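Local atomic coordinates of 6-aminohexanoate-dimer hydrolase (Bacillus anthracis, PDB entry 4GB7), a protein that probably hydrolyses the amide bond of 6-aminohexanoate dimers, or of related small substrates, as a serine hydrolase of the beta-lactamase clan. Residues Gly178-Leu182 against Gln183-Asp187; Ala258-Ile261 against Arg262-Gly266; Leu345-Gly348 against Pro349-Ile353; Asn400-His403 against Ser404-Ser407. One frame throughout, in Å; residues are numbered along the deposited sequence.

All four contacts are local, each within one continuous piece of chain, and they follow one another in order from interaction 1 to interaction 4. Interactions 1 and 2 lie in the helical part of the fold, their centres 15 Å apart, and touch where L182 CD1 meets I260 CD1 at 3.8 Å. Interaction 3 is a surface loop just before strand 354-356; it reaches interaction 1 through L345 and D187. Interaction 4 opens helix 402-417 and comes within about 6 Å of interaction 3 (nearest atoms), but its centre lies about 37 Å from that of interaction 2. The contacts thus sample the helical region, a surface loop and the helix that packs on the five-stranded sheet.

Interaction 1: residues Gly178-Leu182 against Gln183-Asp187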
# COMPACT_ATOMS: atom_id res chain seq x y z
N GLY A 178 21.14 -6.61 2.87
CA GLY A 178 22.27 -5.72 3.09
C GLY A 178 23.07 -5.33 1.86
O GLY A 178 23.54 -4.15 1.72
N LYS A 179 23.25 -6.30 0.98
CA LYS A 179 24.05 -6.17 -0.21
C LYS A 179 23.34 -5.42 -1.30
O LYS A 179 23.97 -4.93 -2.24
CB LYS A 179 24.52 -7.57 -0.67
CG LYS A 179 25.53 -8.16 0.31
CD LYS A 179 25.79 -9.66 0.14
CE LYS A 179 26.76 -10.02 -0.96
NZ LYS A 179 26.75 -11.51 -1.10
N ALA A 180 22.01 -5.34 -1.23
CA ALA A 180 21.26 -4.60 -2.22
C ALA A 180 21.45 -3.11 -2.05
O ALA A 180 21.52 -2.61 -0.92
CB ALA A 180 19.78 -4.92 -2.08
N THR A 181 21.46 -2.39 -3.15
CA THR A 181 21.43 -0.93 -3.08
C THR A 181 20.04 -0.48 -2.70
O THR A 181 19.06 -1.22 -2.88
CB THR A 181 21.82 -0.20 -4.40
OG1 THR A 181 20.84 -0.48 -5.42
CG2 THR A 181 23.24 -0.55 -4.89
N LEU A 182 19.95 0.75 -2.20
CA LEU A 182 18.66 1.30 -1.85
C LEU A 182 17.74 1.34 -3.07
O LEU A 182 16.54 1.02 -2.95
CB LEU A 182 18.78 2.68 -1.23
CG LEU A 182 19.08 2.67 0.25
CD1 LEU A 182 20.37 1.95 0.62
CD2 LEU A 182 19.07 4.10 0.78
N GLN A 183 18.28 1.74 -4.22
CA GLN A 183 17.53 1.77 -5.46
C GLN A 183 16.98 0.40 -5.84
O GLN A 183 15.81 0.29 -6.24
CB GLN A 183 18.33 2.44 -6.60
CG GLN A 183 17.44 2.76 -7.81
CD GLN A 183 16.32 3.74 -7.48
OE1 GLN A 183 16.57 4.83 -7.00
NE2 GLN A 183 15.09 3.35 -7.76
N GLN A 184 17.80 -0.64 -5.72
CA GLN A 184 17.34 -2.04 -5.93
C GLN A 184 16.18 -2.42 -5.04
O GLN A 184 15.21 -3.08 -5.49
CB GLN A 184 18.52 -3.02 -5.83
CG GLN A 184 19.42 -2.86 -7.04
CD GLN A 184 20.82 -3.50 -6.85
OE1 GLN A 184 21.22 -3.90 -5.71
NE2 GLN A 184 21.58 -3.57 -7.94
N LEU A 185 16.25 -2.01 -3.78
CA LEU A 185 15.16 -2.24 -2.82
C LEU A 185 13.90 -1.48 -3.26
O LEU A 185 12.75 -2.07 -3.31
CB LEU A 185 15.59 -1.85 -1.40
CG LEU A 185 16.69 -2.68 -0.77
CD1 LEU A 185 17.34 -1.96 0.41
CD2 LEU A 185 16.23 -4.05 -0.29
N MSE A 186 14.07 -0.20 -3.54
CA MSE A 186 12.98 0.67 -4.06
C MSE A 186 12.26 0.06 -5.28
O MSE A 186 11.02 0.16 -5.42
CB MSE A 186 13.53 2.06 -4.41
CG MSE A 186 13.88 2.94 -3.23
SE MSE A 186 12.26 3.60 -2.40
CE MSE A 186 12.16 5.19 -3.45
N ASP A 187 13.03 -0.60 -6.15
CA ASP A 187 12.49 -1.18 -7.37
C ASP A 187 12.11 -2.67 -7.26
O ASP A 187 11.80 -3.29 -8.29
CB ASP A 187 13.47 -0.97 -8.54
CG ASP A 187 13.56 0.50 -8.97
OD1 ASP A 187 12.56 1.22 -8.77
OD2 ASP A 187 14.63 0.94 -9.44
O HOH W 1 23.82 -4.44 -4.98
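With chi1 of T181 at 65°, OG1 is tucked between its own backbone N and carbonyl carbon, facing the N-H groups at the start of the helix, while Q184 runs extended beyond CG (chi2 164°) back toward T181. The two side chains cross each other, and each takes a backbone N-H of the other residue. Q184 N donates to T181 OG1 at 3.1 Å. In return T181 N donates to Q184 OE1 at 3.0 Å in a nearly straight bond, although the donor sits above the plane of the amide carbonyl. OE1 has a second donor in a water that also bridges to K179 O, so two bonds hold the amide oxygen. Alongside the box, A180 CB rests on L185 CG at 4.0 Å, and the first helical turn is tied by L185 N to T181 O and by M186 N to L182 O. Toward the C-terminal end Q183 NE2 gives a hydrogen to D187 OD2 at 3.0 Å, meeting the carboxylate from above its plane, and also bonds N357; D187 OD1 is held by H356 ND1 and N357 N. The reciprocal pair of T181, at the N-cap, and Q184 is a capping box, closing the N-terminus of helix 182-186.

Interaction 2: residues Ala258-Ile261 against Arg262-Gly266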
# COMPACT_ATOMS: atom_id res chain seq x y z
N ALA A 258 12.61 0.88 5.51
CA ALA A 258 12.09 1.48 6.75
C ALA A 258 13.12 1.46 7.89
O ALA A 258 13.18 2.41 8.67
CB ALA A 258 10.77 0.87 7.16
N TRP A 259 13.90 0.38 7.99
CA TRP A 259 14.96 0.30 8.98
C TRP A 259 15.98 1.38 8.75
O TRP A 259 16.39 2.05 9.68
CB TRP A 259 15.59 -1.09 8.94
CG TRP A 259 16.45 -1.48 10.10
CD1 TRP A 259 16.84 -0.72 11.21
CD2 TRP A 259 17.02 -2.80 10.31
NE1 TRP A 259 17.61 -1.47 12.08
CE2 TRP A 259 17.78 -2.73 11.57
CE3 TRP A 259 16.99 -3.98 9.60
CZ2 TRP A 259 18.43 -3.84 12.08
CZ3 TRP A 259 17.66 -5.09 10.12
CH2 TRP A 259 18.37 -5.02 11.33
N ILE A 260 16.28 1.67 7.49
CA ILE A 260 17.16 2.77 7.15
C ILE A 260 16.57 4.12 7.60
O ILE A 260 17.25 4.94 8.22
CB ILE A 260 17.47 2.80 5.65
CG1 ILE A 260 18.27 1.54 5.26
CG2 ILE A 260 18.24 4.05 5.24
CD1 ILE A 260 18.41 1.31 3.79
N ILE A 261 15.29 4.34 7.31
CA ILE A 261 14.61 5.56 7.77
C ILE A 261 14.81 5.75 9.28
O ILE A 261 15.18 6.86 9.74
CB ILE A 261 13.12 5.55 7.42
CG1 ILE A 261 12.93 5.61 5.89
CG2 ILE A 261 12.36 6.72 8.07
CD1 ILE A 261 11.53 5.36 5.41
N ARG A 262 14.53 4.70 10.04
CA ARG A 262 14.58 4.79 11.50
C ARG A 262 15.99 5.08 11.97
O ARG A 262 16.21 5.91 12.83
CB ARG A 262 14.06 3.53 12.13
CG ARG A 262 12.58 3.19 11.89
CD ARG A 262 12.24 1.81 12.41
NE ARG A 262 10.90 1.40 11.97
CZ ARG A 262 10.63 0.46 11.07
NH1 ARG A 262 11.58 -0.35 10.59
NH2 ARG A 262 9.38 0.21 10.74
N THR A 263 16.94 4.38 11.40
CA THR A 263 18.33 4.55 11.78
C THR A 263 18.86 5.94 11.47
O THR A 263 19.54 6.58 12.33
CB THR A 263 19.21 3.48 11.11
OG1 THR A 263 18.79 2.20 11.57
CG2 THR A 263 20.69 3.67 11.50
N ILE A 264 18.63 6.38 10.23
CA ILE A 264 19.05 7.76 9.81
C ILE A 264 18.42 8.89 10.65
O ILE A 264 19.09 9.81 11.09
CB ILE A 264 18.84 8.00 8.31
CG1 ILE A 264 19.76 7.08 7.48
CG2 ILE A 264 18.96 9.47 7.93
CD1 ILE A 264 21.21 7.49 7.43
N THR A 265 17.12 8.81 10.88
CA THR A 265 16.38 9.90 11.48
C THR A 265 16.30 9.83 12.98
O THR A 265 16.00 10.85 13.65
CB THR A 265 14.95 9.95 10.93
OG1 THR A 265 14.22 8.81 11.38
CG2 THR A 265 14.94 10.04 9.42
N GLY A 266 16.54 8.65 13.54
CA GLY A 266 16.41 8.48 14.97
C GLY A 266 14.97 8.54 15.47
O GLY A 266 14.73 8.71 16.67
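The last turns of helix 251-265 carry this contact, where backbone i to i+4 bonds run up to the C-terminus and side chains fold back on the preceding turn. R262 lies back along the turn before it: its chain is extended from CG to NE, CG passes 3.4 Å from A258 O, and the guanidinium comes alongside A258, with NH1 3.7 Å from A258 CB. The carbonyl oxygen of A258 lies over one face of that group, but its bond is with R262 N. The charged end is held by a salt bridge to E297 and a hydrogen bond to Y231, whose ring also stacks with W259, so one tyrosine braces both residues.

On another side of the helix T263 OG1 lies 3.5 Å from W259 CD1, the two side chains crossing at a slant. I260 and I264 run side by side, pointing the same way, with I260 CG2 and I264 CG1 at 4.1 Å. In the final turn T265 has chi1 68°, which swings OG1 round to donate to I261 O at 2.7 Å. T265 N reaches the same oxygen at 3.0 Å from the opposite face of the carbonyl plane, so two donors grip it. N272 and K267 N also bond T265 OG1. G266 then leaves helical geometry with positive phi, while its N still bonds R262 O: a helix C-terminus fastened by a threonine hydroxyl folded back onto the backbone.

Interaction 3: residues Leu345-Gly348 against Pro349-Ile353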
# COMPACT_ATOMS: atom_id res chain seq x y z
N LEU A 345 12.12 -1.32 -16.36
CA LEU A 345 11.74 -1.75 -15.01
C LEU A 345 10.53 -2.67 -15.09
O LEU A 345 9.59 -2.56 -14.28
CB LEU A 345 11.48 -0.54 -14.09
CG LEU A 345 12.70 0.35 -13.82
CD1 LEU A 345 12.31 1.65 -13.13
CD2 LEU A 345 13.76 -0.41 -13.04
N ALA A 346 10.57 -3.61 -16.02
CA ALA A 346 9.44 -4.52 -16.25
C ALA A 346 9.35 -5.50 -15.09
O ALA A 346 10.36 -5.81 -14.46
CB ALA A 346 9.60 -5.30 -17.54
N ILE A 347 8.15 -5.99 -14.82
CA ILE A 347 7.95 -6.92 -13.72
C ILE A 347 8.32 -8.37 -14.09
O ILE A 347 8.28 -9.28 -13.26
CB ILE A 347 6.53 -6.82 -13.11
CG1 ILE A 347 5.44 -7.18 -14.12
CG2 ILE A 347 6.38 -5.45 -12.50
CD1 ILE A 347 4.06 -7.38 -13.51
N GLY A 348 8.73 -8.58 -15.34
CA GLY A 348 9.19 -9.88 -15.80
C GLY A 348 9.54 -9.77 -17.27
O GLY A 348 9.27 -8.75 -17.89
N PRO A 349 10.14 -10.81 -17.84
CA PRO A 349 10.54 -10.71 -19.24
C PRO A 349 9.35 -10.45 -20.15
O PRO A 349 8.35 -11.16 -20.10
CB PRO A 349 11.17 -12.09 -19.52
CG PRO A 349 11.60 -12.58 -18.19
CD PRO A 349 10.54 -12.09 -17.24
N GLY A 350 9.44 -9.39 -20.95
CA GLY A 350 8.37 -9.02 -21.86
C GLY A 350 7.14 -8.40 -21.22
O GLY A 350 6.17 -8.09 -21.92
N ALA A 351 7.16 -8.19 -19.90
CA ALA A 351 5.93 -7.68 -19.22
C ALA A 351 5.60 -6.24 -19.63
O ALA A 351 6.48 -5.40 -19.76
CB ALA A 351 6.04 -7.79 -17.71
N SER A 352 4.31 -5.96 -19.81
CA SER A 352 3.87 -4.61 -20.17
C SER A 352 3.72 -3.71 -18.95
O SER A 352 3.64 -2.48 -19.09
CB SER A 352 2.53 -4.65 -20.90
OG SER A 352 1.63 -5.43 -20.17
N ILE A 353 3.71 -4.33 -17.77
CA ILE A 353 3.64 -3.66 -16.45
C ILE A 353 5.06 -3.44 -15.93
O ILE A 353 5.92 -4.31 -16.05
CB ILE A 353 2.85 -4.52 -15.42
CG1 ILE A 353 1.41 -4.69 -15.91
CG2 ILE A 353 2.85 -3.89 -14.01
CD1 ILE A 353 0.65 -5.74 -15.10
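This is a surface turn in the loop between helix 332-338 and strand 354-356, where the chain doubles back and I347 packs against A351 and I353. The reversal is a type II beta turn from G348 to A351, with P349 and G350 at its two central positions. A351 N closes it by donating to G348 O at 3.0 Å. G350, with phi 74°, takes the positive phi characteristic of the third position of a type II turn, a value glycine adopts readily. Farther down the two arms, I347 N donates to I353 O at 3.1 Å, and the same oxygen is approached by A346 CA at 3.5 Å in a CH...O contact.

The isoleucines do the apolar work. I347 has chi1 62°, which puts CG1 between its backbone N and carbonyl carbon and directs that branch at the opposite arm: CG1 lies 3.7 Å from A351 CB, and CD1 reaches I353 CB at 3.6 Å. The two isoleucine side chains cross at an angle. A346 CB meets A351 CB more loosely, at 4.3 Å. W360 on strand 359-361 touches both isoleucines, while F247 and Y355 also touch I347, joining this apolar patch to the body of the protein.

Chemically, then, two backbone bonds set the spacing of the arms and the aliphatic carbons of I347, A351 and I353 pack between them, so across this turn the contact is made of backbone bonds and apolar packing.

Interaction 4: residues Asn400-His403 against Ser404-Ser407; sequences NEIH and SVYS
I402 lies over one face of the Y406 ring, its CG1 3.6 Å from the ring centroid and 15° off the normal, a CH-pi contact one helical turn apart. CG1 is closest to CZ, at 3.5 Å, and CD1 continues past the rim of the same ring, 3.6 Å from CE1. The side chains cross rather than run alongside. What sets this up is I402 chi1 of -168°, which holds CG1 opposite the backbone N and sends the longer branch forward over the tyrosine; CD1 also reaches V405 CB more loosely, at 4.2 Å.

On a different side of the helix S407 OG stands over one face of the H403 imidazole, displaced toward its rim, with CE1 as the nearest ring atom at 3.5 Å. The hydroxyl donates instead to H403 O, at 3.0 Å from above the carbonyl plane. S407 N bonds that oxygen too, so two donors from one residue share it, which probably limits the rotation of the hydroxyl.

All this belongs to the first turns of helix 402-417, the C-terminal helix of the beta-lactamase-like fold. Its backbone bonds begin with V405 N to E401 O and Y406 N to I402 O. One step earlier, a water accepts from S404 N and donates to N400 O, linking two atoms that are too far apart to bond directly.

Further out, H391 on strand 387-393 meets the Y406 ring with the planes at about 45°, tying helix to sheet. N108 touches both I402 and Y406, and N408 ND2 bonds S404 O.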
# COMPACT_ATOMS: atom_id res chain seq x y z
N ASN A 400 -10.38 -14.49 -9.71
CA ASN A 400 -9.26 -14.26 -10.60
C ASN A 400 -9.56 -13.10 -11.53
O ASN A 400 -8.63 -12.49 -12.04
CB ASN A 400 -8.87 -15.51 -11.41
CG ASN A 400 -8.26 -16.61 -10.54
OD1 ASN A 400 -7.47 -16.34 -9.64
ND2 ASN A 400 -8.60 -17.86 -10.84
N GLU A 401 -10.84 -12.76 -11.71
CA GLU A 401 -11.22 -11.76 -12.70
C GLU A 401 -11.31 -10.34 -12.15
O GLU A 401 -11.30 -9.40 -12.92
CB GLU A 401 -12.58 -12.12 -13.28
CG GLU A 401 -12.59 -13.41 -14.09
CD GLU A 401 -12.46 -14.68 -13.29
OE1 GLU A 401 -13.02 -14.74 -12.17
OE2 GLU A 401 -11.79 -15.61 -13.81
N ILE A 402 -11.48 -10.18 -10.84
CA ILE A 402 -11.98 -8.88 -10.32
C ILE A 402 -10.94 -7.79 -10.47
O ILE A 402 -11.30 -6.63 -10.75
CB ILE A 402 -12.50 -8.98 -8.86
CG1 ILE A 402 -13.27 -7.68 -8.47
CG2 ILE A 402 -11.39 -9.36 -7.88
CD1 ILE A 402 -14.53 -7.42 -9.30
N HIS A 403 -9.67 -8.11 -10.36
CA HIS A 403 -8.64 -7.06 -10.50
C HIS A 403 -8.69 -6.43 -11.88
O HIS A 403 -8.65 -5.20 -12.00
CB HIS A 403 -7.26 -7.61 -10.28
CG HIS A 403 -6.16 -6.57 -10.50
ND1 HIS A 403 -6.12 -5.40 -9.85
CD2 HIS A 403 -5.06 -6.59 -11.36
CE1 HIS A 403 -5.03 -4.70 -10.25
NE2 HIS A 403 -4.38 -5.43 -11.18
N SER A 404 -8.79 -7.24 -12.93
CA SER A 404 -8.93 -6.67 -14.27
C SER A 404 -10.27 -5.92 -14.50
O SER A 404 -10.33 -4.94 -15.24
CB SER A 404 -8.79 -7.77 -15.33
OG SER A 404 -8.93 -7.25 -16.64
N VAL A 405 -11.35 -6.43 -13.93
CA VAL A 405 -12.61 -5.70 -13.97
C VAL A 405 -12.46 -4.30 -13.36
O VAL A 405 -12.84 -3.29 -13.98
CB VAL A 405 -13.75 -6.47 -13.29
CG1 VAL A 405 -15.02 -5.61 -13.16
CG2 VAL A 405 -14.05 -7.76 -14.07
N TYR A 406 -11.87 -4.22 -12.17
CA TYR A 406 -11.62 -2.96 -11.54
C TYR A 406 -10.69 -2.06 -12.35
O TYR A 406 -10.96 -0.87 -12.50
CB TYR A 406 -11.05 -3.20 -10.15
CG TYR A 406 -11.99 -3.68 -9.05
CD1 TYR A 406 -13.38 -3.66 -9.19
CD2 TYR A 406 -11.47 -4.16 -7.86
CE1 TYR A 406 -14.18 -4.02 -8.15
CE2 TYR A 406 -12.25 -4.54 -6.81
CZ TYR A 406 -13.62 -4.49 -6.98
OH TYR A 406 -14.42 -4.85 -5.93
N SER A 407 -9.59 -2.62 -12.87
CA SER A 407 -8.64 -1.80 -13.60
C SER A 407 -9.28 -1.13 -14.81
O SER A 407 -9.05 0.04 -15.07
CB SER A 407 -7.44 -2.65 -14.04
OG SER A 407 -6.74 -3.11 -12.91
O HOH W 2 -8.00 -9.98 -13.00